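Local structure of Fe-regulated protein B (Neisseria meningitidis, 4AIP) at residues B[648-654]-B[688-694]; B[460-466]-B[478-484]; B[620-624]-B[664-670]. The protein probably carries iron across the outer membrane as a TonB-dependent transporter, a beta-barrel filled by a plug domain. One frame throughout, in Å; residues are numbered along the deposited sequence.

Contact 1 of 3, residues B[648-654]-B[688-694]; sequences NLEIGWR and NDVFANW
One face of the F691 ring lies over G652, with G652 CA 4.2 Å from the ring centroid, while E650 OE1 approaches the ring edge near its plane. The guanidinium of R654 runs almost parallel to this ring, with planes 5° apart, and F691 CE2 covers one guanidinium face, 3.3 Å from R654 NH1. This is aromatic rescue of glycine between antiparallel strands of the transporter's beta-barrel, 649-662 and 681-694. F691 reaches across because its CG sits between its backbone N and carbonyl carbon (chi1 56°), folding the ring over the partner strand. Beside the face bearing L649, I651, W653, V690, A692 and W694, the side chain of N688 meets the edge of the W653 indole. At the far end N648 O lies at the edge of the W694 ring, and L649 CD1 packs 3.3 Å from W694 CB. This largely apolar face is consistent with the lipid-facing outside of the barrel. The face of F691 also carries polar E650, R654, D689 and N693: N693 OD1 accepts from R643 NH2, and D689 OD2 forms a salt bridge with K90. Beneath the ring, G652 N donates to F691 O at 3.1 Å and F691 N to G652 O.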
loop_
_atom_site.group_PDB
_atom_site.type_symbol
_atom_site.label_atom_id
_atom_site.label_comp_id
_atom_site.label_asym_id
_atom_site.label_seq_id
_atom_site.Cartn_x
_atom_site.Cartn_y
_atom_site.Cartn_z
ATOM N N ASN B 648 12.521 -32.943 -18.294
ATOM C CA ASN B 648 12.942 -32.892 -16.883
ATOM C C ASN B 648 11.716 -32.586 -16.064
ATOM O O ASN B 648 11.267 -31.447 -16.002
ATOM C CB ASN B 648 14.008 -31.843 -16.668
ATOM C CG ASN B 648 14.620 -31.912 -15.324
ATOM O OD1 ASN B 648 13.934 -32.034 -14.301
ATOM N ND2 ASN B 648 15.925 -31.792 -15.290
ATOM N N LEU B 649 11.172 -33.635 -15.440
ATOM C CA LEU B 649 9.865 -33.595 -14.840
ATOM C C LEU B 649 9.778 -34.661 -13.733
ATOM O O LEU B 649 10.074 -35.843 -13.938
ATOM C CB LEU B 649 8.811 -33.838 -15.928
ATOM C CG LEU B 649 7.306 -33.954 -15.602
ATOM C CD1 LEU B 649 6.654 -32.617 -15.120
ATOM C CD2 LEU B 649 6.550 -34.557 -16.855
ATOM N N GLU B 650 9.402 -34.230 -12.546
ATOM C CA GLU B 650 9.189 -35.161 -11.501
ATOM C C GLU B 650 7.708 -35.122 -11.251
ATOM O O GLU B 650 7.114 -33.983 -11.138
ATOM C CB GLU B 650 9.967 -34.754 -10.226
ATOM C CG GLU B 650 10.102 -35.885 -9.251
ATOM C CD GLU B 650 11.032 -35.607 -8.091
ATOM O OE1 GLU B 650 10.700 -34.732 -7.249
ATOM O OE2 GLU B 650 12.061 -36.323 -8.005
ATOM N N ILE B 651 7.113 -36.325 -11.187
ATOM C CA ILE B 651 5.762 -36.497 -10.651
ATOM C C ILE B 651 5.819 -37.398 -9.483
ATOM O O ILE B 651 6.640 -38.327 -9.457
ATOM C CB ILE B 651 4.763 -37.190 -11.612
ATOM C CG1 ILE B 651 5.236 -38.620 -11.963
ATOM C CG2 ILE B 651 4.480 -36.294 -12.835
ATOM C CD1 ILE B 651 4.846 -39.057 -13.434
ATOM N N GLY B 652 4.897 -37.198 -8.562
ATOM C CA GLY B 652 4.872 -38.031 -7.396
ATOM C C GLY B 652 3.708 -37.827 -6.491
ATOM O O GLY B 652 2.831 -37.053 -6.766
ATOM N N TRP B 653 3.674 -38.596 -5.428
ATOM C CA TRP B 653 2.527 -38.675 -4.557
ATOM C C TRP B 653 3.127 -38.478 -3.182
ATOM O O TRP B 653 4.308 -38.821 -2.971
ATOM C CB TRP B 653 1.895 -40.080 -4.633
ATOM C CG TRP B 653 1.093 -40.379 -3.365
ATOM C CD1 TRP B 653 -0.135 -39.886 -3.052
ATOM C CD2 TRP B 653 1.513 -41.144 -2.226
ATOM N NE1 TRP B 653 -0.546 -40.354 -1.817
ATOM C CE2 TRP B 653 0.467 -41.086 -1.271
ATOM C CE3 TRP B 653 2.665 -41.907 -1.925
ATOM C CZ2 TRP B 653 0.528 -41.769 -0.040
ATOM C CZ3 TRP B 653 2.735 -42.573 -0.707
ATOM C CH2 TRP B 653 1.664 -42.507 0.216
ATOM N N ARG B 654 2.333 -37.982 -2.239
ATOM C CA ARG B 654 2.836 -37.804 -0.915
ATOM C C ARG B 654 1.658 -37.945 0.018
ATOM O O ARG B 654 0.586 -37.387 -0.231
ATOM C CB ARG B 654 3.513 -36.421 -0.833
ATOM C CG ARG B 654 3.580 -35.758 0.513
ATOM C CD ARG B 654 4.406 -34.406 0.453
ATOM N NE ARG B 654 5.748 -34.565 -0.145
ATOM C CZ ARG B 654 6.154 -33.932 -1.247
ATOM N NH1 ARG B 654 5.342 -33.076 -1.844
ATOM N NH2 ARG B 654 7.377 -34.125 -1.761
ATOM N N ASN B 688 -3.730 -36.797 1.149
ATOM C CA ASN B 688 -2.937 -37.207 -0.001
ATOM C C ASN B 688 -2.757 -36.073 -1.003
ATOM O O ASN B 688 -3.707 -35.361 -1.344
ATOM C CB ASN B 688 -3.591 -38.382 -0.721
ATOM C CG ASN B 688 -3.777 -39.592 0.179
ATOM O OD1 ASN B 688 -4.711 -39.639 0.951
ATOM N ND2 ASN B 688 -2.895 -40.571 0.068
ATOM N N ASP B 689 -1.546 -35.994 -1.533
ATOM C CA ASP B 689 -1.170 -35.001 -2.516
ATOM C C ASP B 689 -0.471 -35.665 -3.679
ATOM O O ASP B 689 0.291 -36.610 -3.484
ATOM C CB ASP B 689 -0.170 -33.988 -1.900
ATOM C CG ASP B 689 -0.684 -33.296 -0.608
ATOM O OD1 ASP B 689 -1.864 -32.981 -0.492
ATOM O OD2 ASP B 689 0.122 -32.958 0.276
ATOM N N VAL B 690 -0.685 -35.149 -4.873
ATOM C CA VAL B 690 0.150 -35.465 -6.008
ATOM C C VAL B 690 0.725 -34.120 -6.486
ATOM O O VAL B 690 0.064 -33.063 -6.338
ATOM C CB VAL B 690 -0.669 -36.172 -7.206
ATOM C CG1 VAL B 690 -1.298 -37.575 -6.781
ATOM C CG2 VAL B 690 -1.757 -35.270 -7.720
ATOM N N PHE B 691 1.931 -34.148 -7.063
ATOM C CA PHE B 691 2.592 -32.895 -7.497
ATOM C C PHE B 691 3.395 -33.219 -8.692
ATOM O O PHE B 691 3.692 -34.418 -8.942
ATOM C CB PHE B 691 3.559 -32.326 -6.432
ATOM C CG PHE B 691 4.644 -33.331 -5.981
ATOM C CD1 PHE B 691 5.862 -33.449 -6.669
ATOM C CD2 PHE B 691 4.392 -34.187 -4.890
ATOM C CE1 PHE B 691 6.834 -34.418 -6.250
ATOM C CE2 PHE B 691 5.338 -35.154 -4.455
ATOM C CZ PHE B 691 6.556 -35.272 -5.109
ATOM N N ALA B 692 3.817 -32.152 -9.378
ATOM C CA ALA B 692 4.703 -32.250 -10.484
ATOM C C ALA B 692 5.627 -31.013 -10.474
ATOM O O ALA B 692 5.177 -29.892 -10.209
ATOM C CB ALA B 692 3.886 -32.319 -11.743
ATOM N N ASN B 693 6.910 -31.223 -10.777
ATOM C CA ASN B 693 7.843 -30.140 -11.041
ATOM C C ASN B 693 8.418 -30.272 -12.469
ATOM O O ASN B 693 9.095 -31.263 -12.813
ATOM C CB ASN B 693 8.965 -30.155 -9.997
ATOM C CG ASN B 693 10.166 -29.296 -10.385
ATOM O OD1 ASN B 693 11.212 -29.811 -10.729
ATOM N ND2 ASN B 693 10.018 -27.982 -10.310
ATOM N N TRP B 694 8.139 -29.300 -13.319
ATOM C CA TRP B 694 8.894 -29.289 -14.578
ATOM C C TRP B 694 9.802 -28.149 -14.840
ATOM O O TRP B 694 9.558 -27.013 -14.400
ATOM C CB TRP B 694 8.110 -29.784 -15.806
ATOM C CG TRP B 694 7.529 -28.925 -16.804
ATOM C CD1 TRP B 694 6.404 -28.126 -16.680
ATOM C CD2 TRP B 694 7.905 -28.856 -18.190
ATOM N NE1 TRP B 694 6.105 -27.490 -17.917
ATOM C CE2 TRP B 694 7.026 -27.910 -18.837
ATOM C CE3 TRP B 694 8.955 -29.396 -18.910
ATOM C CZ2 TRP B 694 7.117 -27.585 -20.173
ATOM C CZ3 TRP B 694 9.061 -29.067 -20.265
ATOM C CH2 TRP B 694 8.136 -28.156 -20.885
HETATM O O HOH W 1 3.120 -32.178 -1.163
#

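Contact 2 of 3, residues B[460-466]-B[478-484]; sequences GLRYDRF and SSNLNPS
Strands 460-466 and 478-484 run antiparallel, their axes 4.5 Å apart at the closest and their directions 166° from each other, with G460, R462, D464 and F466 in hydrogen-bonded pairs with S484, N482, N480 and S478. The ladder is firm in its middle, where N482 N donates to R462 O at 2.8 Å almost straight (176°), while of the pair at G460 only the return bond, S484 N to G460 O, is weak. On one face, L481 is the central apolar side chain. Its CD1 meets L461 CD2 at 3.6 Å, rests 3.4 Å from R462 O and comes in at the edge of the Y463 ring, the two side chains crossing at about a right angle. With CG opposite its own backbone N, Y463 reaches along the strand toward S479, and Y463 OH ends 3.6 Å from S479 OG. L461 CD1 leans against P483. These strands form a beta hairpin of the transporter's beta-barrel, joined by a short turn that, in the usual orientation of this family, would lie on the extracellular side. The other face is mostly polar and carries the charged pair R462 and D464, two residues apart on one strand. R462 grips the carboxylate side-on: NH2 donates to OD1 at 2.8 Å, while NE reaches both oxygens, and all these partners lie in or near the guanidinium plane. OD1 thus takes two donors. R462 is held further by A156 O and N383 OD1, so the paired charges have additional anchors. Farther along, the F466 ring folds over S478, whose N lies over one ring face and whose CB is 3.6 Å from F466 CE2; the fold follows from a chi1 of 69°, which tucks the ring back over the backbone.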
loop_
_atom_site.group_PDB
_atom_site.type_symbol
_atom_site.label_atom_id
_atom_site.label_comp_id
_atom_site.label_asym_id
_atom_site.label_seq_id
_atom_site.Cartn_x
_atom_site.Cartn_y
_atom_site.Cartn_z
ATOM N N GLY B 460 29.807 -31.106 27.439
ATOM C CA GLY B 460 29.625 -29.695 27.495
ATOM C C GLY B 460 28.953 -29.187 28.717
ATOM O O GLY B 460 28.357 -29.947 29.442
ATOM N N LEU B 461 28.986 -27.866 28.897
ATOM C CA LEU B 461 28.331 -27.260 30.025
ATOM C C LEU B 461 27.838 -25.882 29.703
ATOM O O LEU B 461 28.571 -25.087 29.054
ATOM C CB LEU B 461 29.391 -27.065 31.076
ATOM C CG LEU B 461 28.873 -27.331 32.441
ATOM C CD1 LEU B 461 28.982 -28.797 32.523
ATOM C CD2 LEU B 461 29.887 -26.712 33.339
ATOM N N ARG B 462 26.655 -25.552 30.215
ATOM C CA ARG B 462 26.172 -24.197 30.083
ATOM C C ARG B 462 25.871 -23.707 31.462
ATOM O O ARG B 462 25.435 -24.474 32.330
ATOM C CB ARG B 462 24.842 -24.102 29.349
ATOM C CG ARG B 462 24.860 -24.548 27.911
ATOM C CD ARG B 462 23.464 -24.366 27.304
ATOM N NE ARG B 462 23.008 -22.981 27.398
ATOM C CZ ARG B 462 23.368 -22.017 26.542
ATOM N NH1 ARG B 462 24.193 -22.303 25.542
ATOM N NH2 ARG B 462 22.909 -20.790 26.704
ATOM N N TYR B 463 26.024 -22.421 31.635
ATOM C CA TYR B 463 25.587 -21.823 32.802
ATOM C C TYR B 463 24.600 -20.761 32.311
ATOM O O TYR B 463 24.980 -19.940 31.451
ATOM C CB TYR B 463 26.818 -21.182 33.428
ATOM C CG TYR B 463 26.473 -20.366 34.599
ATOM C CD1 TYR B 463 26.130 -20.971 35.788
ATOM C CD2 TYR B 463 26.464 -18.969 34.526
ATOM C CE1 TYR B 463 25.795 -20.218 36.879
ATOM C CE2 TYR B 463 26.141 -18.202 35.648
ATOM C CZ TYR B 463 25.805 -18.845 36.787
ATOM O OH TYR B 463 25.492 -18.104 37.875
ATOM N N ASP B 464 23.351 -20.787 32.793
ATOM C CA ASP B 464 22.316 -19.907 32.276
ATOM C C ASP B 464 21.675 -19.138 33.401
ATOM O O ASP B 464 21.280 -19.739 34.432
ATOM C CB ASP B 464 21.160 -20.690 31.610
ATOM C CG ASP B 464 21.556 -21.323 30.286
ATOM O OD1 ASP B 464 21.620 -20.673 29.214
ATOM O OD2 ASP B 464 21.767 -22.525 30.311
ATOM N N ARG B 465 21.496 -17.838 33.208
ATOM C CA ARG B 465 20.720 -17.084 34.198
ATOM C C ARG B 465 19.686 -16.320 33.474
ATOM O O ARG B 465 19.882 -15.939 32.327
ATOM C CB ARG B 465 21.543 -16.024 34.936
ATOM C CG ARG B 465 23.068 -16.176 34.956
ATOM C CD ARG B 465 23.582 -15.034 35.843
ATOM N NE ARG B 465 22.434 -14.494 36.589
ATOM C CZ ARG B 465 22.533 -13.688 37.638
ATOM N NH1 ARG B 465 23.751 -13.328 38.084
ATOM N NH2 ARG B 465 21.401 -13.235 38.235
ATOM N N PHE B 466 18.647 -15.992 34.188
ATOM C CA PHE B 466 17.676 -15.145 33.677
ATOM C C PHE B 466 17.343 -14.167 34.733
ATOM O O PHE B 466 17.575 -14.416 35.939
ATOM C CB PHE B 466 16.420 -15.919 33.326
ATOM C CG PHE B 466 15.668 -16.465 34.492
ATOM C CD1 PHE B 466 14.682 -15.707 35.140
ATOM C CD2 PHE B 466 15.876 -17.790 34.893
ATOM C CE1 PHE B 466 13.944 -16.227 36.222
ATOM C CE2 PHE B 466 15.113 -18.344 35.979
ATOM C CZ PHE B 466 14.152 -17.562 36.639
ATOM N N SER B 478 17.295 -16.351 38.759
ATOM C CA SER B 478 17.825 -17.642 39.134
ATOM C C SER B 478 18.827 -17.984 38.084
ATOM O O SER B 478 18.912 -17.272 37.077
ATOM C CB SER B 478 16.734 -18.724 39.149
ATOM O OG SER B 478 17.201 -19.839 39.884
ATOM N N SER B 479 19.561 -19.068 38.296
ATOM C CA SER B 479 20.564 -19.495 37.367
ATOM C C SER B 479 20.670 -21.007 37.410
ATOM O O SER B 479 20.201 -21.625 38.338
ATOM C CB SER B 479 21.892 -18.867 37.725
ATOM O OG SER B 479 22.323 -19.386 38.936
ATOM N N ASN B 480 21.285 -21.609 36.394
ATOM C CA ASN B 480 21.391 -23.058 36.314
ATOM C C ASN B 480 22.658 -23.488 35.670
ATOM O O ASN B 480 23.152 -22.833 34.758
ATOM C CB ASN B 480 20.238 -23.648 35.498
ATOM C CG ASN B 480 18.911 -23.546 36.224
ATOM O OD1 ASN B 480 18.331 -22.464 36.338
ATOM N ND2 ASN B 480 18.449 -24.669 36.764
ATOM N N LEU B 481 23.170 -24.610 36.143
ATOM C CA LEU B 481 24.317 -25.221 35.549
ATOM C C LEU B 481 23.846 -26.483 34.839
ATOM O O LEU B 481 23.309 -27.362 35.491
ATOM C CB LEU B 481 25.277 -25.527 36.669
ATOM C CG LEU B 481 26.745 -25.740 36.401
ATOM C CD1 LEU B 481 27.294 -24.929 35.188
ATOM C CD2 LEU B 481 27.439 -25.261 37.696
ATOM N N ASN B 482 24.010 -26.542 33.513
ATOM C CA ASN B 482 23.438 -27.608 32.674
ATOM C C ASN B 482 24.446 -28.417 31.864
ATOM O O ASN B 482 24.905 -27.968 30.828
ATOM C CB ASN B 482 22.400 -27.050 31.699
ATOM C CG ASN B 482 21.273 -26.250 32.385
ATOM O OD1 ASN B 482 21.116 -25.067 32.139
ATOM N ND2 ASN B 482 20.517 -26.884 33.231
ATOM N N PRO B 483 24.764 -29.637 32.318
ATOM C CA PRO B 483 25.737 -30.521 31.659
ATOM C C PRO B 483 25.121 -31.241 30.480
ATOM O O PRO B 483 23.906 -31.267 30.373
ATOM C CB PRO B 483 26.079 -31.551 32.756
ATOM C CG PRO B 483 25.456 -31.037 34.015
ATOM C CD PRO B 483 24.305 -30.185 33.606
ATOM N N SER B 484 25.938 -31.819 29.610
ATOM C CA SER B 484 25.429 -32.505 28.467
ATOM C C SER B 484 26.502 -33.450 28.031
ATOM O O SER B 484 27.680 -33.118 28.107
ATOM C CB SER B 484 25.008 -31.516 27.339
ATOM O OG SER B 484 26.100 -30.712 26.849
#

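Contact 3 of 3, residues B[620-624]-B[664-670]; sequences KLLSA and SILAAGQ
L666 pushes its branched end against the backbone of 620-624: CD2 is 3.5 Å from S623 N and 3.7 Å from L622 CB, with CD1 near the amide of A624. L666 CG lies opposite its carbonyl carbon (chi1 -55°), directing both methyls at 622-624. Beside it I665 CD1 touches S623 O at 3.8 Å and also packs on A624 CA, so two consecutive side chains straddle one peptide run. The methyl of A624 points into segment 664-670, beside L666, and meets the polar corner there, where Q670 OE1 lies 3.3 Å from A624 CB. That corner is fixed by its own bonds. S664 OG donates to Q670 OE1 at 2.7 Å, in the carbonyl plane and on a lone pair, and accepts from L666 N at 2.9 Å (159°). The hydroxyl is therefore both donor and acceptor, and its acceptor role makes an ST turn that sets the backbone at L666. Q670 NE2 is taken up by E678 OE1, which fixes the rotation of the amide. The chain then bends through a type I beta turn from L666 to G669. Behind the contact, F613 lies against both L622 and L666, and D615 OD1 receives the amide of L622. Van der Waals packing thus joins two long loops, one after strand 600-615 and one after strand 649-662, as expected of the long loops that extend a TonB-dependent beta-barrel on its extracellular side.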
loop_
_atom_site.group_PDB
_atom_site.type_symbol
_atom_site.label_atom_id
_atom_site.label_comp_id
_atom_site.label_asym_id
_atom_site.label_seq_id
_atom_site.Cartn_x
_atom_site.Cartn_y
_atom_site.Cartn_z
ATOM N N LYS B 620 -3.851 -26.746 41.118
ATOM C CA LYS B 620 -3.572 -27.356 39.787
ATOM C C LYS B 620 -3.505 -26.330 38.653
ATOM O O LYS B 620 -4.498 -26.038 38.010
ATOM C CB LYS B 620 -4.517 -28.552 39.471
ATOM C CG LYS B 620 -4.606 -29.632 40.618
ATOM C CD LYS B 620 -5.014 -31.072 40.167
ATOM C CE LYS B 620 -4.165 -32.176 40.943
ATOM N NZ LYS B 620 -4.710 -33.621 40.977
ATOM N N LEU B 621 -2.332 -25.758 38.444
ATOM C CA LEU B 621 -2.239 -24.607 37.537
ATOM C C LEU B 621 -1.660 -24.905 36.122
ATOM O O LEU B 621 -1.559 -23.992 35.299
ATOM C CB LEU B 621 -1.430 -23.495 38.207
ATOM C CG LEU B 621 -1.949 -22.893 39.507
ATOM C CD1 LEU B 621 -0.789 -22.258 40.167
ATOM C CD2 LEU B 621 -3.101 -21.902 39.292
ATOM N N LEU B 622 -1.261 -26.154 35.852
ATOM C CA LEU B 622 -0.838 -26.546 34.508
ATOM C C LEU B 622 -1.992 -26.470 33.464
ATOM O O LEU B 622 -3.178 -26.428 33.824
ATOM C CB LEU B 622 -0.149 -27.923 34.511
ATOM C CG LEU B 622 1.185 -28.079 35.250
ATOM C CD1 LEU B 622 2.001 -29.284 34.741
ATOM C CD2 LEU B 622 2.030 -26.825 35.188
ATOM N N SER B 623 -1.620 -26.443 32.182
ATOM C CA SER B 623 -2.536 -26.090 31.121
ATOM C C SER B 623 -2.447 -26.992 29.892
ATOM O O SER B 623 -1.378 -27.493 29.510
ATOM C CB SER B 623 -2.320 -24.646 30.705
ATOM O OG SER B 623 -3.564 -23.984 30.607
ATOM N N ALA B 624 -3.616 -27.221 29.306
ATOM C CA ALA B 624 -3.729 -27.981 28.055
ATOM C C ALA B 624 -3.827 -27.037 26.844
ATOM O O ALA B 624 -4.004 -27.506 25.714
ATOM C CB ALA B 624 -4.930 -28.971 28.098
ATOM N N SER B 664 -5.778 -36.129 27.273
ATOM C CA SER B 664 -5.213 -34.824 27.480
ATOM C C SER B 664 -3.700 -34.915 27.699
ATOM O O SER B 664 -3.171 -35.983 28.011
ATOM C CB SER B 664 -5.832 -34.187 28.708
ATOM O OG SER B 664 -5.199 -32.951 28.939
ATOM N N ILE B 665 -3.008 -33.793 27.518
ATOM C CA ILE B 665 -1.627 -33.733 27.914
ATOM C C ILE B 665 -1.507 -33.673 29.436
ATOM O O ILE B 665 -0.458 -34.058 29.957
ATOM C CB ILE B 665 -0.811 -32.617 27.199
ATOM C CG1 ILE B 665 -1.177 -31.230 27.696
ATOM C CG2 ILE B 665 -0.994 -32.747 25.726
ATOM C CD1 ILE B 665 -0.516 -30.129 26.977
ATOM N N LEU B 666 -2.556 -33.227 30.142
ATOM C CA LEU B 666 -2.534 -33.170 31.617
ATOM C C LEU B 666 -2.879 -34.545 32.227
ATOM O O LEU B 666 -4.013 -35.031 32.095
ATOM C CB LEU B 666 -3.502 -32.094 32.138
ATOM C CG LEU B 666 -3.424 -30.622 31.684
ATOM C CD1 LEU B 666 -4.596 -29.856 32.248
ATOM C CD2 LEU B 666 -2.125 -29.913 32.069
ATOM N N ALA B 667 -1.910 -35.179 32.884
ATOM C CA ALA B 667 -2.110 -36.510 33.533
ATOM C C ALA B 667 -3.381 -36.641 34.412
ATOM O O ALA B 667 -3.969 -37.717 34.534
ATOM C CB ALA B 667 -0.909 -36.861 34.346
ATOM N N ALA B 668 -3.777 -35.527 35.018
ATOM C CA ALA B 668 -4.991 -35.474 35.777
ATOM C C ALA B 668 -6.199 -35.112 34.886
ATOM O O ALA B 668 -7.316 -35.066 35.377
ATOM C CB ALA B 668 -4.827 -34.498 36.975
ATOM N N GLY B 669 -6.000 -34.881 33.590
ATOM C CA GLY B 669 -7.098 -34.473 32.707
ATOM C C GLY B 669 -7.454 -32.980 32.685
ATOM O O GLY B 669 -7.124 -32.201 33.601
ATOM N N GLN B 670 -8.147 -32.579 31.629
ATOM C CA GLN B 670 -8.479 -31.185 31.371
ATOM C C GLN B 670 -9.990 -30.897 31.534
ATOM O O GLN B 670 -10.829 -31.796 31.420
ATOM C CB GLN B 670 -7.931 -30.748 29.981
ATOM C CG GLN B 670 -8.474 -31.547 28.802
ATOM C CD GLN B 670 -7.854 -31.204 27.452
ATOM O OE1 GLN B 670 -6.724 -31.602 27.133
ATOM N NE2 GLN B 670 -8.629 -30.529 26.622
#

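How the contacts relate
Contacts 1 and 2 are strand pairs in the barrel wall on opposite sides of the chain's centre, their own centres 47 Å apart, whereas contact 3 joins loops beyond the strands. Contacts 1 and 3 alternate along the chain: strand 649-662 starts in contact 1 and leads into the loop of 664-670, and strand 681-694 then returns to contact 1, with 42 Å between the two centres. Contact 2 precedes both in sequence and comes nearer to contact 3, at about 28 Å between centres and about 15 Å between nearest atoms. No two of the three touch. All lie away from the bound detergent and from R276, which contacts a glutamate in another structure of this protein.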